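Local coordinates for protein beta-fructofuranosidase (Arabidopsis thaliana, PDB 2OXB) that hydrolyses sucrose, 1-kestose and, less readily, neokestose and levan in the plant cell wall, releasing terminal beta-D-fructofuranosyl residues, at residues L93-D98 / Q103-A108; N127-P132 / L180-S185; G407-M412 / Q471-R476; T423-R428 / V484-G489. The protein carries 1 engineered substitution. All blocks are in the same frame, centred on the assembly; numbering follows the deposited sequence.

Interaction 1. Residues L93-D98 / Q103-A108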
loop_
_atom_site.group_PDB
_atom_site.type_symbol
_atom_site.label_atom_id
_atom_site.label_comp_id
_atom_site.label_asym_id
_atom_site.label_seq_id
_atom_site.Cartn_x
_atom_site.Cartn_y
_atom_site.Cartn_z
ATOM N N LEU A 93 -5.386 -6.389 -18.901
ATOM C CA LEU A 93 -6.581 -5.590 -19.106
ATOM C C LEU A 93 -6.230 -4.167 -18.684
ATOM O O LEU A 93 -6.075 -3.887 -17.500
ATOM C CB LEU A 93 -7.738 -6.143 -18.264
ATOM C CG LEU A 93 -8.484 -7.363 -18.834
ATOM C CD1 LEU A 93 -7.514 -8.508 -19.055
ATOM C CD2 LEU A 93 -9.601 -7.793 -17.884
ATOM N N TYR A 94 -6.061 -3.274 -19.655
ATOM C CA TYR A 94 -5.721 -1.895 -19.326
ATOM C C TYR A 94 -6.656 -0.900 -20.014
ATOM O O TYR A 94 -7.220 -1.181 -21.079
ATOM C CB TYR A 94 -4.271 -1.586 -19.710
ATOM C CG TYR A 94 -4.083 -1.259 -21.167
ATOM C CD1 TYR A 94 -4.098 0.055 -21.617
ATOM C CD2 TYR A 94 -3.904 -2.269 -22.101
ATOM C CE1 TYR A 94 -3.936 0.354 -22.963
ATOM C CE2 TYR A 94 -3.745 -1.978 -23.445
ATOM C CZ TYR A 94 -3.761 -0.664 -23.869
ATOM O OH TYR A 94 -3.592 -0.395 -25.211
ATOM N N THR A 95 -6.803 0.261 -19.376
ATOM C CA THR A 95 -7.647 1.353 -19.847
ATOM C C THR A 95 -6.885 2.300 -20.767
ATOM O O THR A 95 -5.957 2.978 -20.338
ATOM C CB THR A 95 -8.180 2.215 -18.658
ATOM O OG1 THR A 95 -8.732 1.369 -17.641
ATOM C CG2 THR A 95 -9.265 3.190 -19.141
ATOM N N GLY A 96 -7.288 2.350 -22.031
ATOM C CA GLY A 96 -6.652 3.256 -22.969
ATOM C C GLY A 96 -7.584 4.425 -23.262
ATOM O O GLY A 96 -8.782 4.360 -22.987
ATOM N N ILE A 97 -7.051 5.505 -23.814
ATOM C CA ILE A 97 -7.882 6.656 -24.137
ATOM C C ILE A 97 -7.896 6.775 -25.657
ATOM O O ILE A 97 -6.854 7.028 -26.265
ATOM C CB ILE A 97 -7.303 7.960 -23.528
ATOM C CG1 ILE A 97 -6.681 7.680 -22.157
ATOM C CG2 ILE A 97 -8.406 9.012 -23.406
ATOM C CD1 ILE A 97 -7.655 7.078 -21.141
ATOM N N ASP A 98 -9.065 6.582 -26.268
ATOM C CA ASP A 98 -9.188 6.660 -27.724
ATOM C C ASP A 98 -9.150 8.102 -28.260
ATOM O O ASP A 98 -9.162 9.064 -27.478
ATOM C CB ASP A 98 -10.466 5.953 -28.192
ATOM C CG ASP A 98 -11.720 6.492 -27.532
ATOM O OD1 ASP A 98 -11.810 7.712 -27.289
ATOM O OD2 ASP A 98 -12.624 5.673 -27.273
ATOM N N GLN A 103 -12.483 6.890 -21.744
ATOM C CA GLN A 103 -11.953 5.673 -21.145
ATOM C C GLN A 103 -12.504 4.339 -21.604
ATOM O O GLN A 103 -13.556 3.883 -21.137
ATOM C CB GLN A 103 -12.070 5.760 -19.636
ATOM C CG GLN A 103 -11.118 6.748 -19.059
ATOM C CD GLN A 103 -11.620 7.289 -17.772
ATOM O OE1 GLN A 103 -12.206 6.555 -16.975
ATOM N NE2 GLN A 103 -11.391 8.579 -17.535
ATOM N N VAL A 104 -11.756 3.709 -22.503
ATOM C CA VAL A 104 -12.118 2.406 -23.035
ATOM C C VAL A 104 -11.213 1.342 -22.421
ATOM O O VAL A 104 -10.145 1.646 -21.898
ATOM C CB VAL A 104 -11.969 2.365 -24.572
ATOM C CG1 VAL A 104 -13.015 3.239 -25.218
ATOM C CG2 VAL A 104 -10.582 2.837 -24.971
ATOM N N GLN A 105 -11.664 0.096 -22.486
ATOM C CA GLN A 105 -10.921 -1.032 -21.952
ATOM C C GLN A 105 -10.378 -1.879 -23.069
ATOM O O GLN A 105 -11.124 -2.313 -23.944
ATOM C CB GLN A 105 -11.815 -1.891 -21.070
ATOM C CG GLN A 105 -12.375 -1.118 -19.926
ATOM C CD GLN A 105 -11.284 -0.433 -19.134
ATOM O OE1 GLN A 105 -11.529 0.573 -18.473
ATOM N NE2 GLN A 105 -10.068 -0.980 -19.189
ATOM N N ASN A 106 -9.072 -2.127 -23.001
ATOM C CA ASN A 106 -8.357 -2.903 -23.996
ATOM C C ASN A 106 -7.631 -4.071 -23.383
ATOM O O ASN A 106 -7.305 -4.042 -22.198
ATOM C CB ASN A 106 -7.351 -2.002 -24.690
ATOM C CG ASN A 106 -7.992 -0.750 -25.205
ATOM O OD1 ASN A 106 -8.919 -0.813 -26.009
ATOM N ND2 ASN A 106 -7.522 0.400 -24.737
ATOM N N ILE A 107 -7.361 -5.085 -24.203
ATOM C CA ILE A 107 -6.646 -6.279 -23.761
ATOM C C ILE A 107 -5.315 -6.393 -24.516
ATOM O O ILE A 107 -5.197 -5.930 -25.652
ATOM C CB ILE A 107 -7.499 -7.558 -23.998
ATOM C CG1 ILE A 107 -6.860 -8.763 -23.306
ATOM C CG2 ILE A 107 -7.628 -7.840 -25.479
ATOM C CD1 ILE A 107 -7.675 -10.059 -23.414
ATOM N N ALA A 108 -4.318 -7.004 -23.874
ATOM C CA ALA A 108 -2.985 -7.188 -24.463
ATOM C C ALA A 108 -2.297 -8.507 -24.051
ATOM O O ALA A 108 -2.110 -8.772 -22.865
ATOM C CB ALA A 108 -2.090 -6.005 -24.085
#
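The carbonyl O of Y94 takes the backbone N-H of N106 at 2.8 Å, and N106 O receives Y94 N in return, closing one hydrogen-bonded pair of an antiparallel beta hairpin. A second such pair joins G96 and V104, with V104 N 3.1 Å from G96 O. On the face that carries Y94 and N106, the first torsion of Y94 (chi1 81°) sets CG between the backbone N and the carbonyl carbon, which brings the ring against the partner strand. N106 CB lies over that ring, 4.2 Å from its centroid, in a CH-pi contact; the ring and amide planes are 56° apart. G96, with no side chain, leaves room for the N106 amide, whose ND2 sits 3.5 Å from G96 CA and bonds F72 O. On the other face, T95 CG2 meets Q103 CB at 3.8 Å. Threonine suits this position because its methyl packs across the hairpin while OG1 bonds the backbone N of D145, which with R144 binds substrate. Q103 likewise sends OE1 to F143 N and touches W78. The two strands are the middle pair of a four-stranded propeller blade, flanked by strand 77-81 beside 93-97 and strand 121-123 beside 103-110.

Interaction 2. Residues N127-P132 / L180-S185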
loop_
_atom_site.group_PDB
_atom_site.type_symbol
_atom_site.label_atom_id
_atom_site.label_comp_id
_atom_site.label_asym_id
_atom_site.label_seq_id
_atom_site.Cartn_x
_atom_site.Cartn_y
_atom_site.Cartn_z
ATOM N N ASN A 127 -9.718 -4.503 -29.880
ATOM C CA ASN A 127 -9.827 -3.538 -28.785
ATOM C C ASN A 127 -10.506 -2.243 -29.240
ATOM O O ASN A 127 -10.354 -1.821 -30.394
ATOM C CB ASN A 127 -8.453 -3.210 -28.197
ATOM C CG ASN A 127 -7.804 -4.404 -27.530
ATOM O OD1 ASN A 127 -8.486 -5.244 -26.964
ATOM N ND2 ASN A 127 -6.480 -4.472 -27.582
ATOM N N PRO A 128 -11.270 -1.593 -28.338
ATOM C CA PRO A 128 -11.560 -1.961 -26.944
ATOM C C PRO A 128 -12.634 -3.034 -26.784
ATOM O O PRO A 128 -13.572 -3.091 -27.575
ATOM C CB PRO A 128 -12.018 -0.639 -26.342
ATOM C CG PRO A 128 -12.811 -0.059 -27.473
ATOM C CD PRO A 128 -11.861 -0.275 -28.643
ATOM N N LEU A 129 -12.495 -3.863 -25.751
ATOM C CA LEU A 129 -13.453 -4.934 -25.452
ATOM C C LEU A 129 -14.656 -4.372 -24.694
ATOM O O LEU A 129 -15.769 -4.915 -24.749
ATOM C CB LEU A 129 -12.790 -6.035 -24.606
ATOM C CG LEU A 129 -11.988 -7.152 -25.294
ATOM C CD1 LEU A 129 -11.243 -6.604 -26.488
ATOM C CD2 LEU A 129 -11.026 -7.789 -24.305
ATOM N N MET A 130 -14.424 -3.278 -23.983
ATOM C CA MET A 130 -15.480 -2.644 -23.216
ATOM C C MET A 130 -15.369 -1.139 -23.342
ATOM O O MET A 130 -14.293 -0.572 -23.202
ATOM C CB MET A 130 -15.374 -3.071 -21.754
ATOM C CG MET A 130 -15.571 -4.559 -21.562
ATOM S SD MET A 130 -14.926 -5.131 -19.993
ATOM C CE MET A 130 -13.558 -6.161 -20.542
ATOM N N ALA A 131 -16.485 -0.488 -23.615
ATOM C CA ALA A 131 -16.456 0.947 -23.757
ATOM C C ALA A 131 -17.779 1.585 -23.382
ATOM O O ALA A 131 -18.843 0.993 -23.558
ATOM C CB ALA A 131 -16.098 1.304 -25.187
ATOM N N PRO A 132 -17.727 2.803 -22.838
ATOM C CA PRO A 132 -18.952 3.499 -22.455
ATOM C C PRO A 132 -19.647 3.969 -23.726
ATOM O O PRO A 132 -19.008 4.557 -24.594
ATOM C CB PRO A 132 -18.434 4.643 -21.590
ATOM C CG PRO A 132 -17.119 4.961 -22.217
ATOM C CD PRO A 132 -16.535 3.591 -22.481
ATOM N N LEU A 180 -13.325 -12.744 -24.381
ATOM C CA LEU A 180 -13.311 -12.005 -25.639
ATOM C C LEU A 180 -14.585 -11.172 -25.761
ATOM O O LEU A 180 -14.529 -9.959 -25.954
ATOM C CB LEU A 180 -13.181 -12.983 -26.818
ATOM C CG LEU A 180 -13.028 -12.403 -28.229
ATOM C CD1 LEU A 180 -12.090 -13.268 -29.052
ATOM C CD2 LEU A 180 -14.395 -12.293 -28.887
ATOM N N LYS A 181 -15.733 -11.833 -25.655
ATOM C CA LYS A 181 -17.020 -11.151 -25.723
ATOM C C LYS A 181 -17.370 -10.820 -24.281
ATOM O O LYS A 181 -17.538 -11.723 -23.457
ATOM C CB LYS A 181 -18.089 -12.079 -26.302
ATOM C CG LYS A 181 -17.682 -12.778 -27.590
ATOM C CD LYS A 181 -18.619 -13.944 -27.920
ATOM C CE LYS A 181 -18.170 -14.690 -29.174
ATOM N NZ LYS A 181 -18.916 -15.968 -29.400
ATOM N N TRP A 182 -17.465 -9.534 -23.964
ATOM C CA TRP A 182 -17.785 -9.157 -22.603
ATOM C C TRP A 182 -19.135 -8.460 -22.496
ATOM O O TRP A 182 -19.366 -7.394 -23.076
ATOM C CB TRP A 182 -16.676 -8.283 -22.016
ATOM C CG TRP A 182 -15.334 -8.956 -21.984
ATOM C CD1 TRP A 182 -14.546 -9.244 -23.051
ATOM C CD2 TRP A 182 -14.623 -9.418 -20.827
ATOM N NE1 TRP A 182 -13.387 -9.855 -22.640
ATOM C CE2 TRP A 182 -13.410 -9.976 -21.277
ATOM C CE3 TRP A 182 -14.894 -9.418 -19.457
ATOM C CZ2 TRP A 182 -12.464 -10.525 -20.405
ATOM C CZ3 TRP A 182 -13.953 -9.966 -18.587
ATOM C CH2 TRP A 182 -12.754 -10.512 -19.067
ATOM N N GLU A 183 -20.029 -9.102 -21.751
ATOM C CA GLU A 183 -21.371 -8.595 -21.527
ATOM C C GLU A 183 -21.339 -7.689 -20.303
ATOM O O GLU A 183 -20.742 -8.029 -19.276
ATOM C CB GLU A 183 -22.347 -9.762 -21.303
ATOM C CG GLU A 183 -23.807 -9.342 -21.101
ATOM C CD GLU A 183 -24.511 -8.938 -22.395
ATOM O OE1 GLU A 183 -25.406 -8.065 -22.325
ATOM O OE2 GLU A 183 -24.189 -9.501 -23.468
ATOM N N LYS A 184 -21.976 -6.528 -20.431
ATOM C CA LYS A 184 -22.038 -5.546 -19.353
ATOM C C LYS A 184 -23.107 -5.948 -18.342
ATOM O O LYS A 184 -24.304 -5.833 -18.604
ATOM C CB LYS A 184 -22.344 -4.160 -19.939
ATOM C CG LYS A 184 -22.312 -3.011 -18.944
ATOM C CD LYS A 184 -23.606 -2.899 -18.148
ATOM C CE LYS A 184 -23.557 -1.710 -17.204
ATOM N NZ LYS A 184 -24.821 -1.555 -16.442
ATOM N N SER A 185 -22.658 -6.423 -17.187
ATOM C CA SER A 185 -23.550 -6.850 -16.122
ATOM C C SER A 185 -24.386 -5.664 -15.613
ATOM O O SER A 185 -23.834 -4.627 -15.228
ATOM C CB SER A 185 -22.722 -7.449 -14.987
ATOM O OG SER A 185 -23.457 -8.415 -14.254
#
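M130 and W182 form a Met-aromatic contact that joins two successive blades of the beta-propeller, the fold of the N-terminal domain in glycosyl hydrolase family 32. No hydrogen bond crosses between the segments. M130 makes the contacts with the ring face: CE lies over one face of the indole in a CH-pi contact, 3.7 Å from the centroid of the five-membered ring, and SD stands obliquely, 4.8 Å from the same centroid. A bend at chi3 (-113°) folds the methyl back over the ring. Methionine suits this place, since its unbranched, flexible chain can lay a polarisable end on a flat surface. The aliphatic part comes from L129. Its CB approaches W182 CD1 at 4.0 Å, and its branch reaches L180 O, with CG 3.8 Å away. L129 and M130 form a classic beta bulge opposite Q105 of strand 103-110, which is consistent with two consecutive side chains reaching W182. From the other blade, W182 lies on strand 182-192, an outermost strand of its sheet, and its ring is also met edge-to-face by F179. At the nitrogen corner of the indole, L129 CD2 comes in obliquely, 3.6 Å from W182 NE1.

Interaction 3. Residues G407-M412 / Q471-R476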
loop_
_atom_site.group_PDB
_atom_site.type_symbol
_atom_site.label_atom_id
_atom_site.label_comp_id
_atom_site.label_asym_id
_atom_site.label_seq_id
_atom_site.Cartn_x
_atom_site.Cartn_y
_atom_site.Cartn_z
ATOM N N GLY A 407 2.500 7.135 27.219
ATOM C CA GLY A 407 2.824 7.702 25.927
ATOM C C GLY A 407 3.165 9.163 26.086
ATOM O O GLY A 407 2.865 9.755 27.121
ATOM N N PRO A 408 3.756 9.782 25.051
ATOM C CA PRO A 408 4.103 9.135 23.776
ATOM C C PRO A 408 5.481 8.445 23.753
ATOM O O PRO A 408 6.462 8.983 24.276
ATOM C CB PRO A 408 4.021 10.292 22.795
ATOM C CG PRO A 408 4.616 11.420 23.617
ATOM C CD PRO A 408 3.994 11.239 24.986
ATOM N N PHE A 409 5.544 7.261 23.139
ATOM C CA PHE A 409 6.790 6.507 23.062
ATOM C C PHE A 409 6.929 5.607 21.837
ATOM O O PHE A 409 6.136 4.697 21.623
ATOM C CB PHE A 409 6.992 5.680 24.343
ATOM C CG PHE A 409 6.048 4.496 24.500
ATOM C CD1 PHE A 409 6.305 3.282 23.871
ATOM C CD2 PHE A 409 4.947 4.574 25.356
ATOM C CE1 PHE A 409 5.485 2.173 24.102
ATOM C CE2 PHE A 409 4.132 3.465 25.586
ATOM C CZ PHE A 409 4.398 2.262 24.963
ATOM N N GLY A 410 7.959 5.861 21.037
ATOM C CA GLY A 410 8.189 5.069 19.841
ATOM C C GLY A 410 9.585 5.302 19.294
ATOM O O GLY A 410 10.570 5.220 20.028
ATOM N N LEU A 411 9.677 5.625 18.012
ATOM C CA LEU A 411 10.973 5.843 17.382
ATOM C C LEU A 411 11.167 7.209 16.761
ATOM O O LEU A 411 10.207 7.891 16.417
ATOM C CB LEU A 411 11.197 4.802 16.282
ATOM C CG LEU A 411 11.364 3.341 16.686
ATOM C CD1 LEU A 411 11.361 2.450 15.441
ATOM C CD2 LEU A 411 12.673 3.201 17.466
ATOM N N MET A 412 12.429 7.602 16.636
ATOM C CA MET A 412 12.793 8.848 15.971
ATOM C C MET A 412 13.827 8.427 14.929
ATOM O O MET A 412 14.938 7.992 15.264
ATOM C CB MET A 412 13.405 9.857 16.939
ATOM C CG MET A 412 12.524 10.189 18.119
ATOM S SD MET A 412 12.904 11.810 18.820
ATOM C CE MET A 412 13.938 11.365 20.157
ATOM N N GLN A 471 0.526 -7.581 26.661
ATOM C CA GLN A 471 1.793 -8.148 26.234
ATOM C C GLN A 471 2.582 -6.984 25.676
ATOM O O GLN A 471 2.109 -5.854 25.686
ATOM C CB GLN A 471 1.617 -9.219 25.142
ATOM C CG GLN A 471 0.219 -9.369 24.613
ATOM C CD GLN A 471 -0.602 -10.348 25.422
ATOM O OE1 GLN A 471 -1.832 -10.379 25.321
ATOM N NE2 GLN A 471 0.073 -11.168 26.222
ATOM N N PRO A 472 3.815 -7.237 25.213
ATOM C CA PRO A 472 4.623 -6.145 24.654
ATOM C C PRO A 472 4.134 -5.613 23.288
ATOM O O PRO A 472 3.541 -6.339 22.487
ATOM C CB PRO A 472 6.025 -6.760 24.586
ATOM C CG PRO A 472 5.740 -8.232 24.417
ATOM C CD PRO A 472 4.622 -8.459 25.386
ATOM N N LEU A 473 4.378 -4.334 23.031
ATOM C CA LEU A 473 3.962 -3.752 21.767
ATOM C C LEU A 473 5.103 -3.697 20.764
ATOM O O LEU A 473 6.182 -3.171 21.049
ATOM C CB LEU A 473 3.396 -2.347 21.969
ATOM C CG LEU A 473 3.453 -1.748 23.371
ATOM C CD1 LEU A 473 3.313 -0.248 23.241
ATOM C CD2 LEU A 473 2.368 -2.338 24.269
ATOM N N SER A 474 4.841 -4.250 19.585
ATOM C CA SER A 474 5.804 -4.280 18.496
ATOM C C SER A 474 5.672 -3.010 17.666
ATOM O O SER A 474 4.659 -2.304 17.744
ATOM C CB SER A 474 5.567 -5.495 17.585
ATOM O OG SER A 474 5.868 -6.714 18.235
ATOM N N LEU A 475 6.707 -2.741 16.872
ATOM C CA LEU A 475 6.766 -1.585 15.987
ATOM C C LEU A 475 8.019 -1.721 15.133
ATOM O O LEU A 475 9.136 -1.717 15.643
ATOM C CB LEU A 475 6.827 -0.283 16.792
ATOM C CG LEU A 475 7.038 1.003 15.982
ATOM C CD1 LEU A 475 5.940 1.158 14.950
ATOM C CD2 LEU A 475 7.061 2.186 16.917
ATOM N N ARG A 476 7.832 -1.862 13.833
ATOM C CA ARG A 476 8.962 -2.008 12.947
ATOM C C ARG A 476 9.084 -0.745 12.134
ATOM O O ARG A 476 8.118 -0.014 11.976
ATOM C CB ARG A 476 8.753 -3.209 12.040
ATOM C CG ARG A 476 9.898 -3.474 11.119
ATOM C CD ARG A 476 9.688 -4.788 10.432
ATOM N NE ARG A 476 10.506 -4.889 9.243
ATOM C CZ ARG A 476 10.388 -5.857 8.352
ATOM N NH1 ARG A 476 9.486 -6.812 8.521
ATOM N NH2 ARG A 476 11.166 -5.851 7.280
#
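F409 reaches L473 across the space between two facing beta-sheets, and its atoms draw steadily closer along the way. At the root, F409 CB is still 7.1 Å from L473 CD1. The first torsion (chi1 71°) places CG between the backbone N and the carbonyl carbon and turns the ring inward, so that CG is 5.6 Å from the same methyl. Farther out, CE1 comes to 3.4 Å from L473 CD1, and at the tip CZ comes to 3.2 Å. The methyl meets the ring at its edge, near the ring plane, and the two side chains cross at about a right angle. Phenylalanine suits the site because it is long enough to bridge the sheets and flat enough to take an aromatic neighbour as well, here F373 edge-to-face. Two residues along, the spacing is filled from the other side: L475 extends CD2 to 4.3 Å from G410 CA and to 4.5 Å from L411 CG. G410 has no side chain, so the leucine methyl packs directly against its CA. The strand axes approach to 8.5 Å at 27°, the nearly aligned packing of a beta-sandwich, and the contact lies in the C-terminal sandwich domain. Backbone hydrogen bonds run within each sheet, for example F409 with F427 and L473 with F373. The side chains that meet in this contact are all hydrocarbon, and no hydrogen bond crosses between the segments; cohesion here therefore rests on burial and on the fit of shapes, not on directed bonds.

Interaction 4. Residues T423-R428 / V484-G489; sequences TSVYFR and VESFGG
V425 turns both its methyls toward S486 across the interior of the C-terminal beta-sandwich. With CG1 anti to the backbone N (chi1 173°) and CG2 anti to the carbonyl carbon, both branches face the serine from one side: CG2 lies 3.2 Å from S486 OG, and CG1 lies 3.9 Å from S486 CB. Valine suits a strand here, its beta-branch offering a broad apolar end on a short stem. S486 is small enough to sit under it where the backbones run close, the V425 and S486 CA atoms being 7.3 Å apart. Its OG stands beside the backbone N (chi1 -47°) and finds a weak hydrogen bond to I495 O, a polar partner that the valine methyls cannot supply. Two residues on, the strands have drawn apart, with 9.0 Å between the CA atoms of F427 and G488, and a larger side chain spans the gap. F427 CG stands anti to the carbonyl carbon (chi1 -72°), and the ring reaches over until CZ is 4.3 Å from G488 CA, which lies at the ring edge; the glycine leaves room for the phenyl tip. Strand 423-431 lies between 406-415 and 439-446 in its sheet, while strand 483-488 lies between 473-480 and 493-498 in the facing one; F427 also packs on L473 and L475.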
loop_
_atom_site.group_PDB
_atom_site.type_symbol
_atom_site.label_atom_id
_atom_site.label_comp_id
_atom_site.label_asym_id
_atom_site.label_seq_id
_atom_site.Cartn_x
_atom_site.Cartn_y
_atom_site.Cartn_z
ATOM N N THR A 423 11.792 12.593 12.841
ATOM C CA THR A 423 10.492 11.996 12.572
ATOM C C THR A 423 10.193 11.123 13.767
ATOM O O THR A 423 11.087 10.484 14.301
ATOM C CB THR A 423 10.520 11.202 11.261
ATOM O OG1 THR A 423 10.455 12.125 10.162
ATOM C CG2 THR A 423 9.351 10.237 11.189
ATOM N N SER A 424 8.945 11.101 14.207
ATOM C CA SER A 424 8.632 10.340 15.400
ATOM C C SER A 424 7.385 9.484 15.393
ATOM O O SER A 424 6.290 9.964 15.668
ATOM C CB SER A 424 8.572 11.307 16.576
ATOM O OG SER A 424 7.888 12.494 16.186
ATOM N N VAL A 425 7.561 8.208 15.082
ATOM C CA VAL A 425 6.454 7.272 15.095
ATOM C C VAL A 425 6.455 6.704 16.512
ATOM O O VAL A 425 7.503 6.307 17.033
ATOM C CB VAL A 425 6.680 6.149 14.089
ATOM C CG1 VAL A 425 5.603 5.097 14.230
ATOM C CG2 VAL A 425 6.700 6.728 12.679
ATOM N N TYR A 426 5.291 6.672 17.145
ATOM C CA TYR A 426 5.226 6.175 18.502
ATOM C C TYR A 426 3.851 5.645 18.854
ATOM O O TYR A 426 2.964 5.573 18.004
ATOM C CB TYR A 426 5.616 7.301 19.452
ATOM C CG TYR A 426 4.780 8.543 19.272
ATOM C CD1 TYR A 426 3.456 8.576 19.693
ATOM C CD2 TYR A 426 5.305 9.678 18.664
ATOM C CE1 TYR A 426 2.671 9.706 19.519
ATOM C CE2 TYR A 426 4.527 10.823 18.477
ATOM C CZ TYR A 426 3.208 10.828 18.909
ATOM O OH TYR A 426 2.426 11.947 18.733
ATOM N N PHE A 427 3.700 5.286 20.125
ATOM C CA PHE A 427 2.462 4.744 20.676
ATOM C C PHE A 427 1.950 5.580 21.841
ATOM O O PHE A 427 2.710 6.317 22.471
ATOM C CB PHE A 427 2.687 3.334 21.210
ATOM C CG PHE A 427 2.881 2.303 20.147
ATOM C CD1 PHE A 427 1.837 1.984 19.281
ATOM C CD2 PHE A 427 4.094 1.628 20.024
ATOM C CE1 PHE A 427 1.992 1.006 18.310
ATOM C CE2 PHE A 427 4.262 0.642 19.052
ATOM C CZ PHE A 427 3.207 0.332 18.194
ATOM N N ARG A 428 0.650 5.442 22.116
ATOM C CA ARG A 428 -0.043 6.100 23.228
ATOM C C ARG A 428 -1.157 5.147 23.659
ATOM O O ARG A 428 -2.003 4.781 22.853
ATOM C CB ARG A 428 -0.660 7.412 22.786
ATOM C CG ARG A 428 0.283 8.568 22.721
ATOM C CD ARG A 428 -0.262 9.537 21.712
ATOM N NE ARG A 428 0.411 10.821 21.736
ATOM C CZ ARG A 428 0.031 11.831 22.495
ATOM N NH1 ARG A 428 -1.016 11.697 23.292
ATOM N NH2 ARG A 428 0.689 12.974 22.439
ATOM N N VAL A 484 9.816 6.322 4.653
ATOM C CA VAL A 484 9.817 5.589 5.904
ATOM C C VAL A 484 8.486 4.897 6.093
ATOM O O VAL A 484 7.440 5.540 6.077
ATOM C CB VAL A 484 10.045 6.533 7.076
ATOM C CG1 VAL A 484 11.532 6.810 7.242
ATOM C CG2 VAL A 484 9.302 7.823 6.830
ATOM N N GLU A 485 8.533 3.585 6.270
ATOM C CA GLU A 485 7.317 2.808 6.459
ATOM C C GLU A 485 7.209 2.316 7.890
ATOM O O GLU A 485 8.130 1.673 8.414
ATOM C CB GLU A 485 7.304 1.625 5.504
ATOM C CG GLU A 485 7.297 2.050 4.058
ATOM C CD GLU A 485 7.431 0.885 3.117
ATOM O OE1 GLU A 485 8.466 0.198 3.191
ATOM O OE2 GLU A 485 6.506 0.660 2.310
ATOM N N SER A 486 6.080 2.620 8.521
ATOM C CA SER A 486 5.857 2.220 9.900
ATOM C C SER A 486 4.953 0.994 10.003
ATOM O O SER A 486 4.001 0.837 9.232
ATOM C CB SER A 486 5.252 3.386 10.690
ATOM O OG SER A 486 5.966 4.587 10.447
ATOM N N PHE A 487 5.257 0.127 10.966
ATOM C CA PHE A 487 4.479 -1.095 11.187
ATOM C C PHE A 487 4.285 -1.361 12.683
ATOM O O PHE A 487 5.237 -1.336 13.451
ATOM C CB PHE A 487 5.185 -2.282 10.511
ATOM C CG PHE A 487 5.259 -2.175 9.013
ATOM C CD1 PHE A 487 4.292 -2.764 8.212
ATOM C CD2 PHE A 487 6.295 -1.480 8.404
ATOM C CE1 PHE A 487 4.359 -2.668 6.808
ATOM C CE2 PHE A 487 6.378 -1.372 7.008
ATOM C CZ PHE A 487 5.410 -1.965 6.209
ATOM N N GLY A 488 3.045 -1.603 13.088
ATOM C CA GLY A 488 2.774 -1.847 14.490
ATOM C C GLY A 488 2.011 -3.130 14.697
ATOM O O GLY A 488 1.194 -3.514 13.871
ATOM N N GLY A 489 2.280 -3.801 15.806
ATOM C CA GLY A 489 1.601 -5.051 16.084
ATOM C C GLY A 489 1.722 -6.055 14.955
ATOM O O GLY A 489 0.748 -6.719 14.610
#

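Overall arrangement
From the N terminus, interaction 1 comes first, its segments separated by four residues. Interaction 2 opens after it and closes a longer loop of 47 residues that brings in strands of the next blade. The two are in series yet touch: I107 O meets N127 ND2 and Q105 O meets L129 N, so segment 127-132 connects hairpin 93-108 to strand 182-192 in the propeller. Interactions 3 and 4 follow in the C-terminal sandwich, on the opposite side of the chain's centre, closing loops of 58 and 55 residues. Their segments alternate, so the loops cross: 407-412 and 423-428 are neighbours in one sheet, 471-476 and 484-489 in the other. Together they tie the two sheets face to face.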